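Local coordinates for DUF1460 domain-containing protein (Legionella pneumophila subsp. pneumophila, PDB 2IM9) that is of unknown function but belongs to a family resembling N-acetylmuramoyl-L-alanine amidases, so it may cleave peptidoglycan, at residues Asn35-Asn46 and Ser104-Gln115. Numbering follows the deposited sequence. Where two conformers were deposited one is given.
Sequences NSSIRKLYHTLN and SLALANSLESFQ
The Y42 ring lies with one face against the backbone of N109 and S110: S110 N sits 3.4 Å above the ring plane, over its centre, whereas N109 C is displaced toward the rim. L105 O and F114 CB occupy the ring edge. In that edge position Y42 OH donates to L105 O at 2.7 Å, meeting a lone pair in the carbonyl plane at a C=O...donor angle of 108°; L105 O also receives weak bonds from A108 N and R56. With CG anti to its own carbonyl carbon, Y42 extends its ring from helix 27-45 into the turn joining helices 95-107 and 111-122.

The R39 guanidinium has L111 along one face and the E112 carboxylate at its edge. Bends at chi2 and chi3 bring its end round to E112, where NH1 meets OE2 and NH2 meets OE1, each at 2.9 Å. The two planes differ by 35°, making this two-nitrogen salt bridge twisted rather than coplanar. One turn before Y42 on the helix, I38 presents separate branches: CG2 reaches L105 CD2 at 3.7 Å, and CD1 approaches F114 CE2 at 3.5 Å. N35 OD1 borders L111 CD1, but its hydrogen bond is to Y88, which also bonds Q115.

Beyond the ring, N46 ND2 gives N109 O a nearly straight bond (2.8 Å), and one water links N46 OD1 to N109 ND2. S110 occupies the N-cap position of helix 111-122. The ring contact and the 114° between the axes of 35-45 and 111-115 describe helix 27-45 packed across the short turn between two consecutive helices, 95-107 and 111-122.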
ATOM      1  N   ASN A  35       4.320 -18.764   8.067  1.00 17.78           N
ATOM      2  CA  ASN A  35       5.487 -19.525   7.590  1.00 17.87           C
ATOM      3  C   ASN A  35       5.064 -20.830   6.915  1.00 18.37           C
ATOM      4  O   ASN A  35       5.555 -21.163   5.835  1.00 17.76           O
ATOM      5  CB  ASN A  35       6.464 -19.812   8.741  1.00 17.51           C
ATOM      6  CG  ASN A  35       7.133 -18.562   9.260  1.00 17.69           C
ATOM      7  OD1 ASN A  35       7.194 -17.544   8.570  1.00 17.86           O
ATOM      8  ND2 ASN A  35       7.645 -18.630  10.498  1.00 18.15           N
ATOM      9  N   SER A  36       4.132 -21.552   7.534  1.00 18.38           N
ATOM     10  CA  SER A  36       3.653 -22.812   6.982  1.00 19.40           C
ATOM     11  C   SER A  36       2.931 -22.587   5.646  1.00 19.24           C
ATOM     12  O   SER A  36       3.243 -23.256   4.665  1.00 19.15           O
ATOM     13  CB  SER A  36       2.781 -23.555   8.016  1.00 20.65           C
ATOM     14  OG  SER A  36       2.359 -24.805   7.510  1.00 22.53           O
ATOM     15  N   SER A  37       2.022 -21.608   5.596  1.00 18.57           N
ATOM     16  CA  SER A  37       1.246 -21.307   4.383  0.50 18.16           C
ATOM     17  C   SER A  37       2.096 -20.807   3.216  1.00 18.56           C
ATOM     18  O   SER A  37       1.878 -21.196   2.059  1.00 18.82           O
ATOM     19  CB  SER A  37       0.157 -20.279   4.693  0.50 18.32           C
ATOM     20  OG  SER A  37      -0.788 -20.823   5.590  0.50 16.59           O
ATOM     21  N   ILE A  38       3.056 -19.944   3.521  1.00 17.23           N
ATOM     22  CA  ILE A  38       3.952 -19.373   2.512  1.00 17.38           C
ATOM     23  C   ILE A  38       4.922 -20.422   1.957  1.00 17.53           C
ATOM     24  O   ILE A  38       5.137 -20.488   0.740  1.00 17.35           O
ATOM     25  CB  ILE A  38       4.673 -18.131   3.065  1.00 16.75           C
ATOM     26  CG1 ILE A  38       3.623 -17.022   3.290  1.00 16.59           C
ATOM     27  CG2 ILE A  38       5.749 -17.655   2.092  1.00 15.57           C
ATOM     28  CD1 ILE A  38       4.101 -15.838   4.169  1.00 18.30           C
ATOM     29  N   ARG A  39       5.498 -21.242   2.845  1.00 18.56           N
ATOM     30  CA  ARG A  39       6.340 -22.350   2.404  1.00 20.02           C
ATOM     31  C   ARG A  39       5.586 -23.188   1.381  1.00 21.16           C
ATOM     32  O   ARG A  39       6.133 -23.508   0.322  1.00 21.56           O
ATOM     33  CB  ARG A  39       6.777 -23.221   3.594  1.00 20.07           C
ATOM     34  CG  ARG A  39       7.633 -24.412   3.220  1.00 22.40           C
ATOM     35  CD  ARG A  39       9.032 -23.947   2.876  1.00 22.33           C
ATOM     36  NE  ARG A  39       9.836 -23.700   4.078  1.00 23.51           N
ATOM     37  CZ  ARG A  39      10.914 -22.922   4.101  1.00 22.36           C
ATOM     38  NH1 ARG A  39      11.600 -22.780   5.223  1.00 24.48           N
ATOM     39  NH2 ARG A  39      11.315 -22.294   2.997  1.00 21.21           N
ATOM     40  N   LYS A  40       4.334 -23.540   1.704  1.00 21.92           N
ATOM     41  CA  LYS A  40       3.494 -24.345   0.807  1.00 23.05           C
ATOM     42  C   LYS A  40       3.166 -23.631  -0.483  1.00 22.08           C
ATOM     43  O   LYS A  40       3.179 -24.251  -1.552  1.00 22.07           O
ATOM     44  CB  LYS A  40       2.192 -24.794   1.489  1.00 23.53           C
ATOM     45  CG  LYS A  40       2.396 -25.832   2.584  1.00 26.49           C
ATOM     46  CD  LYS A  40       1.088 -26.166   3.292  1.00 27.03           C
ATOM     47  CE  LYS A  40       1.343 -26.977   4.569  1.00 33.74           C
ATOM     48  NZ  LYS A  40       0.122 -27.708   5.026  1.00 37.60           N
ATOM     49  N   LEU A  41       2.869 -22.333  -0.394  1.00 21.04           N
ATOM     50  CA  LEU A  41       2.582 -21.551  -1.589  1.00 21.56           C
ATOM     51  C   LEU A  41       3.714 -21.687  -2.598  1.00 21.58           C
ATOM     52  O   LEU A  41       3.469 -21.976  -3.771  1.00 21.09           O
ATOM     53  CB  LEU A  41       2.333 -20.071  -1.263  1.00 21.76           C
ATOM     54  CG  LEU A  41       2.104 -19.163  -2.479  1.00 23.58           C
ATOM     55  CD1 LEU A  41       0.848 -19.563  -3.279  1.00 25.12           C
ATOM     56  CD2 LEU A  41       1.998 -17.733  -2.008  1.00 26.42           C
ATOM     57  N   TYR A  42       4.951 -21.505  -2.133  1.00 21.81           N
ATOM     58  CA  TYR A  42       6.113 -21.569  -3.027  1.00 22.49           C
ATOM     59  C   TYR A  42       6.345 -22.930  -3.633  1.00 24.38           C
ATOM     60  O   TYR A  42       6.741 -23.021  -4.790  1.00 25.35           O
ATOM     61  CB  TYR A  42       7.374 -21.038  -2.359  1.00 20.82           C
ATOM     62  CG  TYR A  42       7.373 -19.528  -2.320  1.00 18.70           C
ATOM     63  CD1 TYR A  42       7.286 -18.788  -3.500  1.00 20.03           C
ATOM     64  CD2 TYR A  42       7.447 -18.840  -1.108  1.00 17.42           C
ATOM     65  CE1 TYR A  42       7.264 -17.392  -3.468  1.00 18.19           C
ATOM     66  CE2 TYR A  42       7.445 -17.453  -1.063  1.00 16.72           C
ATOM     67  CZ  TYR A  42       7.352 -16.737  -2.247  1.00 17.23           C
ATOM     68  OH  TYR A  42       7.339 -15.363  -2.214  1.00 16.62           O
ATOM     69  N   HIS A  43       6.085 -23.979  -2.864  1.00 26.82           N
ATOM     70  CA  HIS A  43       6.150 -25.338  -3.401  1.00 29.77           C
ATOM     71  C   HIS A  43       5.252 -25.457  -4.628  1.00 31.13           C
ATOM     72  O   HIS A  43       5.675 -25.990  -5.653  1.00 31.76           O
ATOM     73  CB  HIS A  43       5.793 -26.378  -2.331  1.00 30.22           C
ATOM     74  CG  HIS A  43       6.894 -26.632  -1.348  1.00 33.00           C
ATOM     75  ND1 HIS A  43       8.207 -26.817  -1.730  1.00 37.52           N
ATOM     76  CD2 HIS A  43       6.877 -26.753   0.001  1.00 35.74           C
ATOM     77  CE1 HIS A  43       8.952 -27.027  -0.660  1.00 37.44           C
ATOM     78  NE2 HIS A  43       8.169 -26.992   0.405  1.00 37.31           N
ATOM     79  N   THR A  44       4.041 -24.910  -4.541  1.00 32.26           N
ATOM     80  CA  THR A  44       3.125 -24.881  -5.684  1.00 33.73           C
ATOM     81  C   THR A  44       3.657 -23.985  -6.800  1.00 34.21           C
ATOM     82  O   THR A  44       3.703 -24.403  -7.964  1.00 35.14           O
ATOM     83  CB  THR A  44       1.705 -24.404  -5.286  1.00 33.76           C
ATOM     84  OG1 THR A  44       1.263 -25.112  -4.123  1.00 34.92           O
ATOM     85  CG2 THR A  44       0.715 -24.645  -6.418  1.00 34.74           C
ATOM     86  N   LEU A  45       4.062 -22.763  -6.454  1.00 34.38           N
ATOM     87  CA  LEU A  45       4.513 -21.796  -7.454  1.00 34.86           C
ATOM     88  C   LEU A  45       5.759 -22.257  -8.192  1.00 35.31           C
ATOM     89  O   LEU A  45       5.838 -22.128  -9.412  1.00 35.54           O
ATOM     90  CB  LEU A  45       4.780 -20.421  -6.838  1.00 34.73           C
ATOM     91  CG  LEU A  45       3.628 -19.476  -6.496  1.00 35.61           C
ATOM     92  CD1 LEU A  45       4.203 -18.201  -5.896  1.00 35.54           C
ATOM     93  CD2 LEU A  45       2.727 -19.156  -7.712  1.00 35.07           C
ATOM     94  N   ASN A  46       6.725 -22.798  -7.452  1.00 35.45           N
ATOM     95  CA  ASN A  46       8.015 -23.156  -8.034  1.00 36.24           C
ATOM     96  C   ASN A  46       7.977 -24.376  -8.957  1.00 37.19           C
ATOM     97  O   ASN A  46       8.964 -24.663  -9.636  1.00 37.56           O
ATOM     98  CB  ASN A  46       9.091 -23.312  -6.947  1.00 35.27           C
ATOM     99  CG  ASN A  46       9.354 -22.003  -6.195  1.00 34.58           C
ATOM    100  OD1 ASN A  46       8.853 -20.948  -6.581  1.00 32.25           O
ATOM    101  ND2 ASN A  46      10.124 -22.075  -5.117  1.00 29.11           N
ATOM    102  N   SER A 104       5.736  -8.629  -2.271  1.00 15.55           N
ATOM    103  CA  SER A 104       6.899  -9.330  -1.727  1.00 16.37           C
ATOM    104  C   SER A 104       6.859 -10.828  -2.031  1.00 16.73           C
ATOM    105  O   SER A 104       7.903 -11.411  -2.314  1.00 17.90           O
ATOM    106  CB  SER A 104       7.053  -9.062  -0.228  1.00 16.37           C
ATOM    107  OG  SER A 104       7.164  -7.663   0.012  1.00 16.90           O
ATOM    108  N   LEU A 105       5.678 -11.448  -1.992  1.00 16.13           N
ATOM    109  CA  LEU A 105       5.546 -12.860  -2.412  1.00 16.11           C
ATOM    110  C   LEU A 105       5.867 -13.002  -3.905  1.00 17.05           C
ATOM    111  O   LEU A 105       6.560 -13.935  -4.312  1.00 17.42           O
ATOM    112  CB  LEU A 105       4.138 -13.416  -2.132  1.00 16.33           C
ATOM    113  CG  LEU A 105       3.806 -13.678  -0.653  1.00 14.39           C
ATOM    114  CD1 LEU A 105       2.303 -13.758  -0.428  1.00 14.55           C
ATOM    115  CD2 LEU A 105       4.509 -14.962  -0.173  1.00 14.81           C
ATOM    116  N   ALA A 106       5.372 -12.066  -4.711  1.00 16.62           N
ATOM    117  CA  ALA A 106       5.561 -12.161  -6.160  1.00 17.72           C
ATOM    118  C   ALA A 106       7.017 -11.990  -6.549  1.00 18.03           C
ATOM    119  O   ALA A 106       7.473 -12.583  -7.525  1.00 18.85           O
ATOM    120  CB  ALA A 106       4.682 -11.135  -6.897  1.00 16.81           C
ATOM    121  N   LEU A 107       7.743 -11.173  -5.791  1.00 18.38           N
ATOM    122  CA  LEU A 107       9.135 -10.883  -6.079  1.00 19.95           C
ATOM    123  C   LEU A 107      10.103 -11.973  -5.644  1.00 20.15           C
ATOM    124  O   LEU A 107      11.234 -12.003  -6.131  1.00 21.66           O
ATOM    125  CB  LEU A 107       9.540  -9.587  -5.391  1.00 20.44           C
ATOM    126  CG  LEU A 107       8.990  -8.298  -5.986  1.00 24.39           C
ATOM    127  CD1 LEU A 107       9.393  -7.185  -5.044  1.00 27.00           C
ATOM    128  CD2 LEU A 107       9.552  -8.073  -7.385  1.00 26.81           C
ATOM    129  N   ALA A 108       9.649 -12.856  -4.758  1.00 19.31           N
ATOM    130  CA  ALA A 108      10.504 -13.852  -4.113  1.00 18.57           C
ATOM    131  C   ALA A 108      10.184 -15.248  -4.601  1.00 18.60           C
ATOM    132  O   ALA A 108       9.178 -15.443  -5.269  1.00 17.72           O
ATOM    133  CB  ALA A 108      10.318 -13.770  -2.599  1.00 18.38           C
ATOM    134  N   ASN A 109      11.039 -16.216  -4.240  1.00 18.75           N
ATOM    135  CA  ASN A 109      10.874 -17.622  -4.618  0.50 18.83           C
ATOM    136  C   ASN A 109      10.818 -18.579  -3.439  1.00 18.36           C
ATOM    137  O   ASN A 109      10.830 -19.800  -3.623  1.00 18.36           O
ATOM    138  CB  ASN A 109      12.037 -18.075  -5.498  0.50 19.31           C
ATOM    139  CG  ASN A 109      11.889 -17.649  -6.928  0.50 20.17           C
ATOM    140  OD1 ASN A 109      12.814 -17.082  -7.502  0.50 23.57           O
ATOM    141  ND2 ASN A 109      10.736 -17.935  -7.527  0.50 22.76           N
ATOM    142  N   SER A 110      10.797 -18.036  -2.229  1.00 17.75           N
ATOM    143  CA  SER A 110      10.911 -18.858  -1.028  1.00 18.01           C
ATOM    144  C   SER A 110      10.445 -18.057   0.177  1.00 17.64           C
ATOM    145  O   SER A 110      10.429 -16.828   0.131  1.00 17.77           O
ATOM    146  CB  SER A 110      12.375 -19.275  -0.822  1.00 18.06           C
ATOM    147  OG  SER A 110      13.184 -18.162  -0.454  1.00 17.13           O
ATOM    148  N   LEU A 111      10.103 -18.748   1.261  1.00 18.37           N
ATOM    149  CA  LEU A 111       9.748 -18.057   2.509  1.00 16.88           C
ATOM    150  C   LEU A 111      10.874 -17.101   2.938  1.00 17.74           C
ATOM    151  O   LEU A 111      10.616 -15.962   3.355  1.00 17.65           O
ATOM    152  CB  LEU A 111       9.444 -19.077   3.608  1.00 17.29           C
ATOM    153  CG  LEU A 111       9.282 -18.542   5.026  1.00 16.50           C
ATOM    154  CD1 LEU A 111       8.023 -17.679   5.151  1.00 17.70           C
ATOM    155  CD2 LEU A 111       9.257 -19.691   6.040  1.00 17.29           C
ATOM    156  N   GLU A 112      12.123 -17.561   2.826  1.00 16.87           N
ATOM    157  CA  GLU A 112      13.278 -16.760   3.264  1.00 18.14           C
ATOM    158  C   GLU A 112      13.453 -15.476   2.431  1.00 17.98           C
ATOM    159  O   GLU A 112      13.701 -14.388   2.971  1.00 18.40           O
ATOM    160  CB  GLU A 112      14.554 -17.611   3.200  1.00 18.55           C
ATOM    161  CG  GLU A 112      14.538 -18.827   4.144  1.00 21.30           C
ATOM    162  CD  GLU A 112      13.835 -20.105   3.609  1.00 23.75           C
ATOM    163  OE1 GLU A 112      13.250 -20.133   2.492  1.00 22.12           O
ATOM    164  OE2 GLU A 112      13.871 -21.111   4.360  1.00 29.50           O
ATOM    165  N   SER A 113      13.309 -15.596   1.115  1.00 17.80           N
ATOM    166  CA  SER A 113      13.482 -14.422   0.255  1.00 17.80           C
ATOM    167  C   SER A 113      12.259 -13.511   0.403  1.00 17.34           C
ATOM    168  O   SER A 113      12.392 -12.294   0.316  1.00 17.63           O
ATOM    169  CB  SER A 113      13.757 -14.812  -1.210  1.00 18.34           C
ATOM    170  OG  SER A 113      12.753 -15.693  -1.687  1.00 22.86           O
ATOM    171  N   PHE A 114      11.074 -14.094   0.638  1.00 16.31           N
ATOM    172  CA  PHE A 114       9.869 -13.274   0.915  1.00 16.51           C
ATOM    173  C   PHE A 114      10.085 -12.392   2.150  1.00 16.27           C
ATOM    174  O   PHE A 114       9.761 -11.193   2.155  1.00 16.04           O
ATOM    175  CB  PHE A 114       8.623 -14.147   1.115  1.00 16.18           C
ATOM    176  CG  PHE A 114       7.528 -13.467   1.914  1.00 15.93           C
ATOM    177  CD1 PHE A 114       6.706 -12.521   1.309  1.00 15.74           C
ATOM    178  CD2 PHE A 114       7.351 -13.742   3.265  1.00 17.98           C
ATOM    179  CE1 PHE A 114       5.703 -11.865   2.029  1.00 14.36           C
ATOM    180  CE2 PHE A 114       6.340 -13.093   3.992  1.00 16.59           C
ATOM    181  CZ  PHE A 114       5.517 -12.166   3.357  1.00 15.33           C
ATOM    182  N   GLN A 115      10.614 -12.992   3.209  1.00 16.66           N
ATOM    183  CA  GLN A 115      10.870 -12.245   4.434  1.00 17.10           C
ATOM    184  C   GLN A 115      11.777 -11.051   4.159  1.00 17.51           C
ATOM    185  O   GLN A 115      11.509  -9.924   4.597  1.00 17.36           O
ATOM    186  CB  GLN A 115      11.495 -13.178   5.470  1.00 17.09           C
ATOM    187  CG  GLN A 115      10.480 -14.067   6.129  1.00 17.32           C
ATOM    188  CD  GLN A 115      11.091 -15.212   6.898  1.00 20.57           C
ATOM    189  OE1 GLN A 115      12.276 -15.516   6.755  1.00 21.68           O
ATOM    190  NE2 GLN A 115      10.272 -15.883   7.687  1.00 20.65           N
TER
HETATM  191  O   HOH W   1       8.267 -18.514  -7.166  1.00 27.98           O